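Local coordinates for protein glutathione transferase o1 (Bombyx mori, PDB 3RBT) that probably conjugates glutathione to electrophilic substrates and may also reduce dehydroascorbate with glutathione, at residues N35-R40 / W180-R185; L23-R28 / R49-V54; C136-F141 / N236-S241; I154-L159 / L203-A208. One frame throughout, in Å; residues are numbered along the deposited sequence.

Interaction 1 of 4, residues N35-R40 / W180-R185; sequences NPYGHR and WPWVER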
loop_
_atom_site.group_PDB
_atom_site.type_symbol
_atom_site.label_atom_id
_atom_site.label_comp_id
_atom_site.label_asym_id
_atom_site.label_seq_id
_atom_site.Cartn_x
_atom_site.Cartn_y
_atom_site.Cartn_z
ATOM N N ASN A 35 0.797 -13.488 15.617
ATOM C CA ASN A 35 1.073 -12.791 14.346
ATOM C C ASN A 35 0.760 -11.303 14.491
ATOM O O ASN A 35 -0.372 -10.941 14.814
ATOM C CB ASN A 35 0.290 -13.390 13.173
ATOM C CG ASN A 35 0.542 -12.653 11.861
ATOM O OD1 ASN A 35 -0.249 -11.790 11.461
ATOM N ND2 ASN A 35 1.645 -12.984 11.192
ATOM N N PRO A 36 1.767 -10.447 14.267
ATOM C CA PRO A 36 1.640 -8.990 14.436
ATOM C C PRO A 36 0.674 -8.309 13.447
ATOM O O PRO A 36 0.091 -7.285 13.787
ATOM C CB PRO A 36 3.072 -8.486 14.214
ATOM C CG PRO A 36 3.711 -9.530 13.309
ATOM C CD PRO A 36 3.115 -10.835 13.800
ATOM N N TYR A 37 0.518 -8.858 12.240
ATOM C CA TYR A 37 -0.455 -8.332 11.267
ATOM C C TYR A 37 -1.890 -8.556 11.739
ATOM O O TYR A 37 -2.762 -7.689 11.550
ATOM C CB TYR A 37 -0.231 -8.939 9.882
ATOM C CG TYR A 37 1.079 -8.505 9.239
ATOM C CD1 TYR A 37 1.202 -7.250 8.632
ATOM C CD2 TYR A 37 2.203 -9.341 9.273
ATOM C CE1 TYR A 37 2.418 -6.840 8.048
ATOM C CE2 TYR A 37 3.415 -8.948 8.685
ATOM C CZ TYR A 37 3.513 -7.700 8.080
ATOM O OH TYR A 37 4.705 -7.321 7.521
ATOM N N GLY A 38 -2.128 -9.702 12.384
ATOM C CA GLY A 38 -3.394 -9.956 13.063
ATOM C C GLY A 38 -3.569 -9.087 14.300
ATOM O O GLY A 38 -4.664 -8.614 14.569
ATOM N N HIS A 39 -2.488 -8.890 15.052
ATOM C CA HIS A 39 -2.475 -8.014 16.240
ATOM C C HIS A 39 -2.969 -6.606 15.863
ATOM O O HIS A 39 -3.827 -6.033 16.544
ATOM C CB HIS A 39 -1.060 -7.958 16.824
ATOM C CG HIS A 39 -0.968 -7.337 18.190
ATOM N ND1 HIS A 39 0.187 -7.384 18.943
ATOM C CD2 HIS A 39 -1.880 -6.671 18.941
ATOM C CE1 HIS A 39 -0.011 -6.753 20.088
ATOM N NE2 HIS A 39 -1.259 -6.318 20.114
ATOM N N ARG A 40 -2.430 -6.080 14.766
ATOM C CA ARG A 40 -2.907 -4.861 14.112
ATOM C C ARG A 40 -4.414 -4.778 13.945
ATOM O O ARG A 40 -5.039 -3.788 14.330
ATOM C CB ARG A 40 -2.317 -4.779 12.708
ATOM C CG ARG A 40 -1.181 -3.858 12.549
ATOM C CD ARG A 40 -0.890 -3.675 11.062
ATOM N NE ARG A 40 0.247 -2.780 10.902
ATOM C CZ ARG A 40 0.939 -2.608 9.788
ATOM N NH1 ARG A 40 0.624 -3.276 8.687
ATOM N NH2 ARG A 40 1.952 -1.755 9.792
ATOM N N TRP A 180 2.015 -0.255 16.541
ATOM C CA TRP A 180 2.195 -0.824 17.875
ATOM C C TRP A 180 2.642 -2.293 17.949
ATOM O O TRP A 180 3.545 -2.603 18.726
ATOM C CB TRP A 180 0.964 -0.606 18.767
ATOM C CG TRP A 180 1.249 -1.054 20.176
ATOM C CD1 TRP A 180 0.708 -2.115 20.826
ATOM C CD2 TRP A 180 2.206 -0.473 21.076
ATOM N NE1 TRP A 180 1.252 -2.228 22.091
ATOM C CE2 TRP A 180 2.178 -1.230 22.261
ATOM C CE3 TRP A 180 3.090 0.613 20.986
ATOM C CZ2 TRP A 180 2.982 -0.921 23.368
ATOM C CZ3 TRP A 180 3.899 0.907 22.072
ATOM C CH2 TRP A 180 3.842 0.143 23.248
ATOM N N PRO A 181 2.012 -3.201 17.172
ATOM C CA PRO A 181 2.365 -4.606 17.364
ATOM C C PRO A 181 3.876 -4.890 17.342
ATOM O O PRO A 181 4.358 -5.626 18.198
ATOM C CB PRO A 181 1.640 -5.302 16.201
ATOM C CG PRO A 181 0.434 -4.468 16.017
ATOM C CD PRO A 181 0.941 -3.062 16.166
ATOM N N TRP A 182 4.605 -4.287 16.408
ATOM C CA TRP A 182 6.050 -4.483 16.327
ATOM C C TRP A 182 6.786 -3.797 17.470
ATOM O O TRP A 182 7.730 -4.363 18.018
ATOM C CB TRP A 182 6.594 -4.070 14.954
ATOM C CG TRP A 182 6.095 -5.017 13.903
ATOM C CD1 TRP A 182 6.728 -6.147 13.437
ATOM C CD2 TRP A 182 4.842 -4.949 13.218
ATOM N NE1 TRP A 182 5.944 -6.770 12.496
ATOM C CE2 TRP A 182 4.780 -6.058 12.346
ATOM C CE3 TRP A 182 3.765 -4.049 13.248
ATOM C CZ2 TRP A 182 3.683 -6.288 11.506
ATOM C CZ3 TRP A 182 2.677 -4.283 12.419
ATOM C CH2 TRP A 182 2.643 -5.397 11.565
ATOM N N VAL A 183 6.327 -2.606 17.855
ATOM C CA VAL A 183 6.919 -1.894 18.986
ATOM C C VAL A 183 6.797 -2.699 20.297
ATOM O O VAL A 183 7.759 -2.813 21.055
ATOM C CB VAL A 183 6.356 -0.456 19.118
ATOM C CG1 VAL A 183 6.898 0.234 20.366
ATOM C CG2 VAL A 183 6.721 0.358 17.884
ATOM N N GLU A 184 5.622 -3.270 20.549
ATOM C CA GLU A 184 5.405 -4.076 21.752
ATOM C C GLU A 184 6.344 -5.290 21.797
ATOM O O GLU A 184 6.842 -5.661 22.865
ATOM C CB GLU A 184 3.960 -4.546 21.811
ATOM C CG GLU A 184 3.515 -5.015 23.171
ATOM C CD GLU A 184 2.083 -5.481 23.139
ATOM O OE1 GLU A 184 1.855 -6.673 22.826
ATOM O OE2 GLU A 184 1.186 -4.649 23.410
ATOM N N ARG A 185 6.563 -5.898 20.628
ATOM C CA ARG A 185 7.473 -7.033 20.482
ATOM C C ARG A 185 8.929 -6.667 20.756
ATOM O O ARG A 185 9.667 -7.478 21.305
ATOM C CB ARG A 185 7.331 -7.677 19.102
ATOM C CG ARG A 185 6.096 -8.557 19.003
ATOM C CD ARG A 185 5.668 -8.833 17.566
ATOM N NE ARG A 185 4.536 -9.760 17.562
ATOM C CZ ARG A 185 3.280 -9.420 17.855
ATOM N NH1 ARG A 185 2.979 -8.166 18.175
ATOM N NH2 ARG A 185 2.319 -10.338 17.839
HETATM O O HOH W 1 -1.310 -4.968 22.309
#
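With CG anti to its backbone N (chi1 -168°), H39 sends its imidazole toward helix 174-186, and R185, extended from CG to NE, meets it tip to tip. R185 NH1 donates to H39 ND1 at 3.0 Å, almost straight (176°) and in the plane of both groups; the same nitrogen also bonds P181 O, while M34 O receives NH2. The compact ring of P36 fits between flat partners: its CB sits over one face of W182, 3.8 Å from the six-membered ring's centroid, and over the R185 guanidinium. W182 turns its edge into the face of Y37, a T-shaped pair with planes at 73°. R40, its NE held by M178 O, lays a guanidinium face against W182 CZ3. The thioredoxin-like domain meets the helical domain. A water joins H39 NE2 (2.6 Å) to the E184 carboxylate through OE2; its other oxygen, OE1, bonds Y230 OH. Since ND1 is an acceptor beside a cation, H39 is probably neutral, and E184 may partly balance R185 in this buried interface.

Interaction 2 of 4, residues L23-R28 / R49-V54; sequences LTDKLR and RIKYEV
R28 and E53 lie side by side and point the same way, their guanidinium and carboxylate planes 33° apart. R28 NE meets the anti lone pair of E53 OE2 at 2.7 Å, within the guanidinium plane, and NH2 adds a weak bond; NH1 turns to E79, and L23 CD2 covers one guanidinium face. K26, bent at chi3 and chi4, crosses E53 at about a right angle and sets CE 3.3 Å from E53 OE1, though its NZ makes only a long salt bridge. K51 likewise crosses D25, with NZ 3.3 Å from D25 OD2. Beneath these charges the backbones pair in parallel: L27 N bonds K51 O at 3.0 Å, and E53 N bonds L27 O at 2.9 Å. On the other face of the sheet L27 slants against I50, CD2 to CG2 3.7 Å, branched side chains that suit the packing against L99 of helix 92-102. This is the parallel pair of the thioredoxin-like beta-alpha-beta unit. The linked lysines, arginine and acids probably keep one another ionised where the strands begin.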
loop_
_atom_site.group_PDB
_atom_site.type_symbol
_atom_site.label_atom_id
_atom_site.label_comp_id
_atom_site.label_asym_id
_atom_site.label_seq_id
_atom_site.Cartn_x
_atom_site.Cartn_y
_atom_site.Cartn_z
ATOM N N LEU A 23 -21.762 -15.970 8.953
ATOM C CA LEU A 23 -21.710 -14.867 9.917
ATOM C C LEU A 23 -23.100 -14.365 10.273
ATOM O O LEU A 23 -24.017 -14.401 9.449
ATOM C CB LEU A 23 -20.883 -13.704 9.373
ATOM C CG LEU A 23 -19.398 -13.956 9.121
ATOM C CD1 LEU A 23 -18.860 -12.817 8.279
ATOM C CD2 LEU A 23 -18.624 -14.115 10.429
ATOM N N THR A 24 -23.252 -13.910 11.509
ATOM C CA THR A 24 -24.479 -13.244 11.913
ATOM C C THR A 24 -24.172 -11.803 12.307
ATOM O O THR A 24 -24.102 -10.928 11.448
ATOM C CB THR A 24 -25.219 -14.001 13.043
ATOM O OG1 THR A 24 -24.337 -14.193 14.158
ATOM C CG2 THR A 24 -25.711 -15.358 12.547
ATOM N N ASP A 25 -23.950 -11.574 13.597
ATOM C CA ASP A 25 -23.816 -10.224 14.141
ATOM C C ASP A 25 -22.364 -9.815 14.380
ATOM O O ASP A 25 -22.092 -8.648 14.689
ATOM C CB ASP A 25 -24.620 -10.107 15.448
ATOM C CG ASP A 25 -24.038 -10.963 16.572
ATOM O OD1 ASP A 25 -23.695 -12.141 16.320
ATOM O OD2 ASP A 25 -23.919 -10.456 17.711
ATOM N N LYS A 26 -21.441 -10.769 14.248
ATOM C CA LYS A 26 -20.017 -10.521 14.495
ATOM C C LYS A 26 -19.180 -10.692 13.236
ATOM O O LYS A 26 -19.488 -11.520 12.372
ATOM C CB LYS A 26 -19.474 -11.450 15.591
ATOM C CG LYS A 26 -20.229 -11.380 16.920
ATOM C CD LYS A 26 -19.576 -12.226 18.021
ATOM C CE LYS A 26 -19.750 -13.726 17.802
ATOM N NZ LYS A 26 -21.189 -14.181 17.701
ATOM N N LEU A 27 -18.118 -9.902 13.136
ATOM C CA LEU A 27 -17.115 -10.098 12.105
ATOM C C LEU A 27 -16.190 -11.217 12.568
ATOM O O LEU A 27 -16.140 -11.526 13.757
ATOM C CB LEU A 27 -16.346 -8.799 11.872
ATOM C CG LEU A 27 -16.760 -7.837 10.746
ATOM C CD1 LEU A 27 -18.269 -7.747 10.482
ATOM C CD2 LEU A 27 -16.161 -6.449 10.991
ATOM N N ARG A 28 -15.480 -11.841 11.636
ATOM C CA ARG A 28 -14.638 -12.990 11.973
ATOM C C ARG A 28 -13.205 -12.786 11.505
ATOM O O ARG A 28 -12.957 -12.610 10.311
ATOM C CB ARG A 28 -15.210 -14.262 11.347
ATOM C CG ARG A 28 -14.490 -15.554 11.738
ATOM C CD ARG A 28 -15.168 -16.753 11.078
ATOM N NE ARG A 28 -16.488 -17.033 11.648
ATOM C CZ ARG A 28 -17.532 -17.498 10.964
ATOM N NH1 ARG A 28 -17.448 -17.733 9.659
ATOM N NH2 ARG A 28 -18.679 -17.724 11.591
ATOM N N ARG A 49 -14.688 -0.732 18.456
ATOM C CA ARG A 49 -15.728 -1.382 19.252
ATOM C C ARG A 49 -16.696 -2.158 18.353
ATOM O O ARG A 49 -17.917 -2.013 18.435
ATOM C CB ARG A 49 -16.429 -0.349 20.144
ATOM C CG ARG A 49 -15.447 0.338 21.101
ATOM C CD ARG A 49 -16.127 1.304 22.029
ATOM N NE ARG A 49 -15.357 1.487 23.259
ATOM C CZ ARG A 49 -15.864 1.954 24.396
ATOM N NH1 ARG A 49 -17.148 2.290 24.469
ATOM N NH2 ARG A 49 -15.086 2.080 25.466
ATOM N N ILE A 50 -16.111 -2.967 17.474
ATOM C CA ILE A 50 -16.853 -3.842 16.567
ATOM C C ILE A 50 -16.787 -5.254 17.133
ATOM O O ILE A 50 -15.733 -5.719 17.577
ATOM C CB ILE A 50 -16.243 -3.817 15.137
ATOM C CG1 ILE A 50 -16.169 -2.380 14.597
ATOM C CG2 ILE A 50 -17.036 -4.723 14.186
ATOM C CD1 ILE A 50 -15.146 -2.208 13.459
ATOM N N LYS A 51 -17.922 -5.927 17.146
ATOM C CA LYS A 51 -17.992 -7.281 17.677
ATOM C C LYS A 51 -17.334 -8.222 16.693
ATOM O O LYS A 51 -17.536 -8.103 15.483
ATOM C CB LYS A 51 -19.445 -7.689 17.893
ATOM C CG LYS A 51 -20.164 -6.880 18.959
ATOM C CD LYS A 51 -21.634 -7.275 19.021
ATOM C CE LYS A 51 -22.382 -6.736 17.815
ATOM N NZ LYS A 51 -23.793 -7.180 17.836
ATOM N N TYR A 52 -16.543 -9.150 17.207
ATOM C CA TYR A 52 -15.830 -10.084 16.354
ATOM C C TYR A 52 -15.535 -11.371 17.105
ATOM O O TYR A 52 -15.594 -11.416 18.328
ATOM C CB TYR A 52 -14.507 -9.469 15.863
ATOM C CG TYR A 52 -13.521 -9.221 16.978
ATOM C CD1 TYR A 52 -12.524 -10.150 17.269
ATOM C CD2 TYR A 52 -13.594 -8.066 17.751
ATOM C CE1 TYR A 52 -11.622 -9.931 18.299
ATOM C CE2 TYR A 52 -12.698 -7.836 18.786
ATOM C CZ TYR A 52 -11.716 -8.772 19.049
ATOM O OH TYR A 52 -10.822 -8.549 20.068
ATOM N N GLU A 53 -15.202 -12.407 16.350
ATOM C CA GLU A 53 -14.667 -13.638 16.907
ATOM C C GLU A 53 -13.353 -13.957 16.203
ATOM O O GLU A 53 -13.147 -13.573 15.049
ATOM C CB GLU A 53 -15.665 -14.783 16.732
ATOM C CG GLU A 53 -16.235 -14.898 15.317
ATOM C CD GLU A 53 -17.302 -15.972 15.200
ATOM O OE1 GLU A 53 -18.208 -16.024 16.055
ATOM O OE2 GLU A 53 -17.225 -16.771 14.254
ATOM N N VAL A 54 -12.467 -14.651 16.906
ATOM C CA VAL A 54 -11.192 -15.066 16.356
ATOM C C VAL A 54 -11.206 -16.561 16.053
ATOM O O VAL A 54 -11.435 -17.381 16.947
ATOM C CB VAL A 54 -10.031 -14.755 17.321
ATOM C CG1 VAL A 54 -8.703 -15.230 16.740
ATOM C CG2 VAL A 54 -9.969 -13.273 17.623
#

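Interaction 3 of 4, residues C136-F141 / N236-S241; sequences CFDTNF and NARAHS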
loop_
_atom_site.group_PDB
_atom_site.type_symbol
_atom_site.label_atom_id
_atom_site.label_comp_id
_atom_site.label_asym_id
_atom_site.label_seq_id
_atom_site.Cartn_x
_atom_site.Cartn_y
_atom_site.Cartn_z
ATOM N N CYS A 136 15.528 -10.465 12.921
ATOM C CA CYS A 136 16.004 -10.513 14.294
ATOM C C CYS A 136 15.445 -11.722 15.039
ATOM O O CYS A 136 16.202 -12.503 15.608
ATOM C CB CYS A 136 15.633 -9.218 15.031
ATOM S SG CYS A 136 16.322 -9.060 16.695
ATOM N N PHE A 137 14.121 -11.880 15.008
ATOM C CA PHE A 137 13.453 -12.922 15.791
ATOM C C PHE A 137 13.657 -14.300 15.170
ATOM O O PHE A 137 13.389 -15.326 15.802
ATOM C CB PHE A 137 11.958 -12.617 15.957
ATOM C CG PHE A 137 11.663 -11.273 16.581
ATOM C CD1 PHE A 137 12.646 -10.566 17.283
ATOM C CD2 PHE A 137 10.390 -10.728 16.494
ATOM C CE1 PHE A 137 12.366 -9.335 17.862
ATOM C CE2 PHE A 137 10.097 -9.502 17.066
ATOM C CZ PHE A 137 11.089 -8.798 17.751
ATOM N N ASP A 138 14.145 -14.305 13.933
ATOM C CA ASP A 138 14.385 -15.521 13.179
ATOM C C ASP A 138 15.780 -16.086 13.474
ATOM O O ASP A 138 16.016 -17.280 13.284
ATOM C CB ASP A 138 14.240 -15.230 11.677
ATOM C CG ASP A 138 13.545 -16.349 10.914
ATOM O OD1 ASP A 138 12.723 -17.083 11.504
ATOM O OD2 ASP A 138 13.809 -16.476 9.699
ATOM N N THR A 139 16.687 -15.231 13.953
ATOM C CA THR A 139 18.107 -15.581 14.065
ATOM C C THR A 139 18.692 -15.450 15.483
ATOM O O THR A 139 19.825 -15.003 15.653
ATOM C CB THR A 139 18.963 -14.733 13.085
ATOM O OG1 THR A 139 18.809 -13.342 13.396
ATOM C CG2 THR A 139 18.546 -14.979 11.631
ATOM N N ASN A 140 17.932 -15.878 16.488
ATOM C CA ASN A 140 18.256 -15.620 17.906
ATOM C C ASN A 140 18.722 -14.176 18.188
ATOM O O ASN A 140 19.781 -13.947 18.789
ATOM C CB ASN A 140 19.237 -16.658 18.490
ATOM C CG ASN A 140 19.223 -16.683 20.022
ATOM O OD1 ASN A 140 18.260 -17.137 20.641
ATOM N ND2 ASN A 140 20.295 -16.191 20.633
ATOM N N PHE A 141 17.921 -13.219 17.720
ATOM C CA PHE A 141 18.054 -11.796 18.067
ATOM C C PHE A 141 19.460 -11.250 17.832
ATOM O O PHE A 141 19.912 -10.338 18.528
ATOM C CB PHE A 141 17.567 -11.550 19.505
ATOM C CG PHE A 141 16.404 -12.423 19.900
ATOM C CD1 PHE A 141 16.594 -13.528 20.725
ATOM C CD2 PHE A 141 15.128 -12.165 19.409
ATOM C CE1 PHE A 141 15.526 -14.343 21.076
ATOM C CE2 PHE A 141 14.056 -12.979 19.751
ATOM C CZ PHE A 141 14.253 -14.065 20.588
ATOM N N ASN A 236 11.530 -20.108 20.454
ATOM C CA ASN A 236 11.074 -21.416 19.985
ATOM C C ASN A 236 10.478 -21.436 18.578
ATOM O O ASN A 236 10.761 -22.345 17.799
ATOM C CB ASN A 236 10.084 -22.028 20.982
ATOM C CG ASN A 236 10.772 -22.579 22.215
ATOM O OD1 ASN A 236 11.788 -23.284 22.116
ATOM N ND2 ASN A 236 10.223 -22.270 23.387
ATOM N N ALA A 237 9.650 -20.446 18.257
ATOM C CA ALA A 237 8.943 -20.434 16.973
ATOM C C ALA A 237 9.690 -19.669 15.895
ATOM O O ALA A 237 9.449 -19.880 14.702
ATOM C CB ALA A 237 7.537 -19.872 17.135
ATOM N N ARG A 238 10.597 -18.788 16.326
ATOM C CA ARG A 238 11.301 -17.860 15.434
ATOM C C ARG A 238 10.274 -17.011 14.661
ATOM O O ARG A 238 9.273 -16.590 15.250
ATOM C CB ARG A 238 12.302 -18.612 14.540
ATOM C CG ARG A 238 13.340 -19.419 15.340
ATOM C CD ARG A 238 14.043 -20.453 14.470
ATOM N NE ARG A 238 14.637 -19.811 13.304
ATOM C CZ ARG A 238 14.712 -20.346 12.092
ATOM N NH1 ARG A 238 14.243 -21.565 11.855
ATOM N NH2 ARG A 238 15.277 -19.652 11.116
ATOM N N ALA A 239 10.493 -16.773 13.367
ATOM C CA ALA A 239 9.590 -15.911 12.587
ATOM C C ALA A 239 8.686 -16.670 11.601
ATOM O O ALA A 239 8.089 -16.067 10.703
ATOM C CB ALA A 239 10.387 -14.835 11.858
ATOM N N HIS A 240 8.573 -17.985 11.783
ATOM C CA HIS A 240 7.876 -18.848 10.816
ATOM C C HIS A 240 6.434 -18.434 10.534
ATOM O O HIS A 240 5.927 -18.592 9.412
ATOM C CB HIS A 240 7.957 -20.312 11.257
ATOM C CG HIS A 240 9.328 -20.904 11.104
ATOM N ND1 HIS A 240 10.002 -21.506 12.145
ATOM C CD2 HIS A 240 10.156 -20.966 10.033
ATOM C CE1 HIS A 240 11.180 -21.925 11.721
ATOM N NE2 HIS A 240 11.299 -21.607 10.442
ATOM N N SER A 241 5.799 -17.868 11.551
ATOM C CA SER A 241 4.405 -17.476 11.481
ATOM C C SER A 241 4.196 -15.962 11.735
ATOM O O SER A 241 3.094 -15.515 12.051
ATOM C CB SER A 241 3.611 -18.382 12.435
ATOM O OG SER A 241 2.874 -17.648 13.387
#
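The carbonyl oxygen of D138 is gripped side-on by R238, whose NE lies 2.9 Å from D138 O in a nearly straight bond (165°). R238 NH2 adds a second, longer bond to that oxygen at 3.3 Å, and both nitrogens approach in the carbonyl plane, on a lone pair. The aspartate side chain answers in the other direction: D138 OD1 takes the backbone N-H of A239 at 2.9 Å, met from above the carboxylate plane. OD1 also lies over one face of the R238 guanidinium, a long salt bridge toward which no N-H points. The small methyl of A239 allows this closeness, its CB resting 3.3 Å from D138 OD1. R238 and A239 are the central pair of a type II' beta turn, A237 to H240, that carries the chain out of helix 227-237. R238 has the positive phi of that turn (57°), and its CA comes 3.3 Å from F137 O in a CA-H...O contact. A positive guanidinium suits carbonyls near the C-terminal end of helix 113-138, which would be the negative end of the helix dipole. Behind, the F137 ring packs on Y234, L188 and M242, and farther on S241 O is held by N35 ND2.

Interaction 4 of 4, residues I154-L159 / L203-A208; sequences IFEKEL and LFPNFA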
loop_
_atom_site.group_PDB
_atom_site.type_symbol
_atom_site.label_atom_id
_atom_site.label_comp_id
_atom_site.label_asym_id
_atom_site.label_seq_id
_atom_site.Cartn_x
_atom_site.Cartn_y
_atom_site.Cartn_z
ATOM N N ILE A 154 13.482 8.033 12.530
ATOM C CA ILE A 154 12.474 8.707 11.708
ATOM C C ILE A 154 11.207 8.984 12.527
ATOM O O ILE A 154 10.684 10.100 12.525
ATOM C CB ILE A 154 12.152 7.880 10.424
ATOM C CG1 ILE A 154 13.318 7.972 9.428
ATOM C CG2 ILE A 154 10.842 8.343 9.765
ATOM C CD1 ILE A 154 13.378 6.819 8.432
ATOM N N PHE A 155 10.738 7.968 13.240
ATOM C CA PHE A 155 9.521 8.094 14.041
ATOM C C PHE A 155 9.683 8.974 15.280
ATOM O O PHE A 155 8.717 9.584 15.733
ATOM C CB PHE A 155 8.948 6.713 14.375
ATOM C CG PHE A 155 8.152 6.122 13.253
ATOM C CD1 PHE A 155 6.764 6.176 13.271
ATOM C CD2 PHE A 155 8.787 5.555 12.148
ATOM C CE1 PHE A 155 6.010 5.651 12.219
ATOM C CE2 PHE A 155 8.037 5.022 11.079
ATOM C CZ PHE A 155 6.648 5.073 11.122
ATOM N N GLU A 156 10.905 9.053 15.803
ATOM C CA GLU A 156 11.212 9.947 16.918
ATOM C C GLU A 156 11.084 11.396 16.461
ATOM O O GLU A 156 10.417 12.207 17.107
ATOM C CB GLU A 156 12.628 9.685 17.453
ATOM C CG GLU A 156 13.137 10.725 18.458
ATOM C CD GLU A 156 12.418 10.673 19.791
ATOM O OE1 GLU A 156 12.492 11.667 20.536
ATOM O OE2 GLU A 156 11.782 9.643 20.104
ATOM N N LYS A 157 11.725 11.696 15.334
ATOM C CA LYS A 157 11.669 13.013 14.721
ATOM C C LYS A 157 10.243 13.408 14.337
ATOM O O LYS A 157 9.836 14.550 14.558
ATOM C CB LYS A 157 12.603 13.072 13.512
ATOM C CG LYS A 157 14.076 13.230 13.898
ATOM C CD LYS A 157 15.010 12.899 12.736
ATOM C CE LYS A 157 16.474 12.992 13.156
ATOM N NZ LYS A 157 17.355 12.289 12.180
ATOM N N GLU A 158 9.488 12.457 13.790
ATOM C CA GLU A 158 8.101 12.702 13.404
ATOM C C GLU A 158 7.196 12.991 14.603
ATOM O O GLU A 158 6.409 13.939 14.569
ATOM C CB GLU A 158 7.538 11.525 12.602
ATOM C CG GLU A 158 6.104 11.733 12.121
ATOM C CD GLU A 158 5.968 12.846 11.091
ATOM O OE1 GLU A 158 6.885 13.026 10.270
ATOM O OE2 GLU A 158 4.934 13.541 11.093
ATOM N N LEU A 159 7.299 12.169 15.650
ATOM C CA LEU A 159 6.502 12.388 16.860
ATOM C C LEU A 159 6.843 13.736 17.509
ATOM O O LEU A 159 5.945 14.458 17.948
ATOM C CB LEU A 159 6.693 11.242 17.858
ATOM C CG LEU A 159 5.857 11.206 19.140
ATOM C CD1 LEU A 159 4.358 11.190 18.853
ATOM C CD2 LEU A 159 6.250 9.987 19.954
ATOM N N LEU A 203 17.947 6.794 23.128
ATOM C CA LEU A 203 18.148 7.542 21.883
ATOM C C LEU A 203 16.857 8.172 21.366
ATOM O O LEU A 203 16.893 9.153 20.616
ATOM C CB LEU A 203 18.747 6.637 20.795
ATOM C CG LEU A 203 20.237 6.281 20.886
ATOM C CD1 LEU A 203 20.525 4.947 20.215
ATOM C CD2 LEU A 203 21.114 7.391 20.293
ATOM N N PHE A 204 15.722 7.608 21.773
ATOM C CA PHE A 204 14.417 8.055 21.295
ATOM C C PHE A 204 13.496 8.354 22.473
ATOM O O PHE A 204 12.621 7.543 22.796
ATOM C CB PHE A 204 13.807 7.000 20.368
ATOM C CG PHE A 204 14.816 6.331 19.481
ATOM C CD1 PHE A 204 15.377 7.016 18.405
ATOM C CD2 PHE A 204 15.234 5.029 19.740
ATOM C CE1 PHE A 204 16.327 6.409 17.595
ATOM C CE2 PHE A 204 16.183 4.416 18.938
ATOM C CZ PHE A 204 16.728 5.107 17.862
ATOM N N PRO A 205 13.691 9.524 23.114
ATOM C CA PRO A 205 13.015 9.847 24.373
ATOM C C PRO A 205 11.510 10.055 24.231
ATOM O O PRO A 205 10.754 9.584 25.078
ATOM C CB PRO A 205 13.719 11.128 24.843
ATOM C CG PRO A 205 14.279 11.733 23.615
ATOM C CD PRO A 205 14.616 10.595 22.697
ATOM N N ASN A 206 11.081 10.737 23.172
ATOM C CA ASN A 206 9.648 10.930 22.917
ATOM C C ASN A 206 8.941 9.631 22.503
ATOM O O ASN A 206 7.826 9.352 22.950
ATOM C CB ASN A 206 9.424 12.046 21.886
ATOM C CG ASN A 206 9.863 13.418 22.403
ATOM O OD1 ASN A 206 9.671 13.737 23.574
ATOM N ND2 ASN A 206 10.447 14.231 21.525
ATOM N N PHE A 207 9.608 8.832 21.672
ATOM C CA PHE A 207 9.077 7.528 21.253
ATOM C C PHE A 207 8.948 6.597 22.450
ATOM O O PHE A 207 7.921 5.946 22.619
ATOM C CB PHE A 207 9.969 6.888 20.182
ATOM C CG PHE A 207 9.265 5.859 19.339
ATOM C CD1 PHE A 207 8.471 6.248 18.266
ATOM C CD2 PHE A 207 9.394 4.501 19.623
ATOM C CE1 PHE A 207 7.813 5.305 17.478
ATOM C CE2 PHE A 207 8.744 3.543 18.847
ATOM C CZ PHE A 207 7.949 3.946 17.767
ATOM N N ALA A 208 9.990 6.566 23.288
ATOM C CA ALA A 208 9.992 5.763 24.502
ATOM C C ALA A 208 8.831 6.162 25.407
ATOM O O ALA A 208 8.117 5.298 25.906
ATOM C CB ALA A 208 11.328 5.906 25.250
#
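From CB, which rests 3.9 Å from F204 CD1, the side chain of E156 sets out anti to its backbone N. CG passes the CA of F204, and a bend at chi2 (70°) turns the carboxylate toward the start of helix 205-216. There the two oxygens split the work: E156 OE1 accepts from N206 N at 3.1 Å, and E156 OE2 from F207 N at 2.8 Å, each through its syn lone pair. F204, at the N-cap, has no side-chain acceptor, and P205 has no N-H to offer, so a glutamate from helix 145-162 satisfies first-turn amides of another helix in the all-helical C-terminal domain. Its negative charge would suit the positive end of the helix dipole. P205 CD closes in on E156 OE1 at 3.2 Å. Beside this, L159 CD2 lies 3.4 Å from backbone N206 O, while the apolar contact is F155 CB to F207 CE1 at 3.6 Å. Farther out, the F155 ring meets F126 edge-to-face, F207 packs on W210, and N206 ND2 bonds T160 OG1.

Overall arrangement
Interaction 1 lies close to the centre of the chain and joins the two domains, whereas interaction 2 stays within the thioredoxin-like domain and interaction 4 within the helical one, on opposite sides of that centre. Interaction 3 is a surface contact. The chemistry differs with place: CH-pi and edge-to-face ring contacts beside directional polar bonds at 1, a partly exposed salt-bridge network beside a parallel strand pair at 2, one carbonyl near a helix end held by an arginine at 3, and a buried carboxylate on helix-start amides at 4. Interaction 1 touches two others, through N35 ND2 and S241 O to 3 and through V183 and F207 to 4. Interactions 1 and 2 share the unit of strand 27-31, helix 36-47 and strand 52-56.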